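Local coordinates for 122aa long conserved hypothetical protein (Sulfolobus tokodaii, PDB 1WOL) that is of unknown function but belongs to the HEPN family, with an all-alpha fold of helices joined by loops, at residues A[97-100]-A[101-104]. Residues are numbered along the deposited sequence; the frame is centred on the assembly and turned at random.
Sequences YYTE and RDAD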
loop_
_atom_site.group_PDB
_atom_site.type_symbol
_atom_site.label_atom_id
_atom_site.label_comp_id
_atom_site.label_asym_id
_atom_site.label_seq_id
_atom_site.Cartn_x
_atom_site.Cartn_y
_atom_site.Cartn_z
ATOM N N TYR A 97 -15.941 -11.463 1.315
ATOM C CA TYR A 97 -15.558 -11.876 0.015
ATOM C C TYR A 97 -14.079 -11.788 -0.271
ATOM O O TYR A 97 -13.638 -12.013 -1.415
ATOM C CB TYR A 97 -16.382 -11.067 -0.997
ATOM C CG TYR A 97 -17.855 -11.340 -0.815
ATOM C CD1 TYR A 97 -18.660 -10.494 -0.065
ATOM C CD2 TYR A 97 -18.398 -12.483 -1.379
ATOM C CE1 TYR A 97 -20.046 -10.788 0.123
ATOM C CE2 TYR A 97 -19.772 -12.800 -1.210
ATOM C CZ TYR A 97 -20.551 -11.941 -0.475
ATOM O OH TYR A 97 -21.946 -12.215 -0.331
ATOM N N TYR A 98 -13.291 -11.460 0.753
ATOM C CA TYR A 98 -11.841 -11.507 0.585
ATOM C C TYR A 98 -11.297 -12.860 0.987
ATOM O O TYR A 98 -11.913 -13.594 1.787
ATOM C CB TYR A 98 -11.173 -10.444 1.489
ATOM C CG TYR A 98 -11.172 -9.089 0.940
ATOM C CD1 TYR A 98 -12.337 -8.323 0.895
ATOM C CD2 TYR A 98 -10.001 -8.539 0.452
ATOM C CE1 TYR A 98 -12.314 -7.018 0.386
ATOM C CE2 TYR A 98 -10.019 -7.258 -0.054
ATOM C CZ TYR A 98 -11.166 -6.524 -0.080
ATOM O OH TYR A 98 -11.129 -5.250 -0.516
ATOM N N THR A 99 -10.118 -13.228 0.464
ATOM C CA THR A 99 -9.540 -14.539 0.729
ATOM C C THR A 99 -8.117 -14.437 1.151
ATOM O O THR A 99 -7.518 -13.329 1.067
ATOM C CB THR A 99 -9.445 -15.399 -0.581
ATOM O OG1 THR A 99 -8.649 -14.704 -1.548
ATOM C CG2 THR A 99 -10.910 -15.497 -1.110
ATOM N N GLU A 100 -7.622 -15.552 1.606
ATOM C CA GLU A 100 -6.235 -15.534 2.117
ATOM C C GLU A 100 -5.246 -15.178 0.924
ATOM O O GLU A 100 -4.256 -14.473 1.078
ATOM C CB GLU A 100 -5.902 -16.916 2.714
ATOM C CG GLU A 100 -4.532 -16.920 3.427
ATOM C CD GLU A 100 -4.425 -18.161 4.356
ATOM O OE1 GLU A 100 -3.534 -18.168 5.206
ATOM O OE2 GLU A 100 -5.276 -19.105 4.235
ATOM N N ARG A 101 -5.525 -15.653 -0.314
ATOM C CA ARG A 101 -4.680 -15.251 -1.434
ATOM C C ARG A 101 -4.642 -13.747 -1.629
ATOM O O ARG A 101 -3.599 -13.206 -1.904
ATOM C CB ARG A 101 -5.163 -15.943 -2.718
ATOM C CG ARG A 101 -4.471 -15.374 -3.972
ATOM C CD ARG A 101 -4.830 -16.192 -5.256
ATOM N NE ARG A 101 -6.187 -15.886 -5.715
ATOM C CZ ARG A 101 -6.539 -14.830 -6.373
ATOM N NH1 ARG A 101 -5.698 -13.857 -6.723
ATOM N NH2 ARG A 101 -7.818 -14.678 -6.695
ATOM N N ASP A 102 -5.764 -13.010 -1.412
ATOM C CA ASP A 102 -5.763 -11.593 -1.599
ATOM C C ASP A 102 -4.826 -11.035 -0.534
ATOM O O ASP A 102 -4.075 -10.155 -0.847
ATOM C CB ASP A 102 -7.161 -11.019 -1.260
ATOM C CG ASP A 102 -8.262 -11.518 -2.202
ATOM O OD1 ASP A 102 -9.461 -11.456 -1.716
ATOM O OD2 ASP A 102 -7.976 -11.848 -3.382
ATOM N N ALA A 103 -4.931 -11.514 0.699
ATOM C CA ALA A 103 -4.004 -10.979 1.715
ATOM C C ALA A 103 -2.558 -11.178 1.341
ATOM O O ALA A 103 -1.757 -10.255 1.502
ATOM C CB ALA A 103 -4.363 -11.631 3.029
ATOM N N ASP A 104 -2.255 -12.391 0.870
ATOM C CA ASP A 104 -0.868 -12.596 0.434
ATOM C C ASP A 104 -0.487 -11.692 -0.675
ATOM O O ASP A 104 0.624 -11.120 -0.653
ATOM C CB ASP A 104 -0.628 -14.088 -0.068
ATOM C CG ASP A 104 -0.718 -15.066 1.012
ATOM O OD1 ASP A 104 -0.875 -14.739 2.209
ATOM O OD2 ASP A 104 -0.628 -16.292 0.641
#
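Thr99 and Asp102 close a capping box at the start of helix 100-120, where the long loop that follows helix 67-77 runs into the last helix of the chain. Thr99 is the N-cap. Thr99 OG1 sits between the backbone N and the carbonyl carbon (chi1 58°), which turns the hydroxyl toward the first turn, where it accepts a weak hydrogen bond from Asp102 N at 3.3 Å. The return half of the box is the stronger: Thr99 N donates to Asp102 OD1 at 2.9 Å, reaching the oxygen from well above the carboxylate plane. With CG beside its own backbone N (chi1 -64°), Asp102 turns its carboxylate back toward the N-cap residue at the start of the helix, and OD1 also lies 3.3 Å from Tyr98 CA. The Tyr98 ring stands almost perpendicular to the Asp102 carboxylate, with Tyr98 CD2 3.7 Å from Asp102 OD1. Regular helical bonding begins at once, Ala103 N reaching Thr99 O at 3.2 Å and Asp104 N reaching Glu100 O at 2.9 Å. Glu100 and Asp102 put acidic side chains in the first turn, a placement likely to suit the helix dipole. Asp104 OD1 is salt-bridged to Lys22 near the end of helix 4-23, and Arg101 pairs one turn on with Glu105. Tyr98 meets Tyr90 edge-to-face, while Tyr98, Glu100 and Ala103 rest against Tyr27 at the start of helix 27-48.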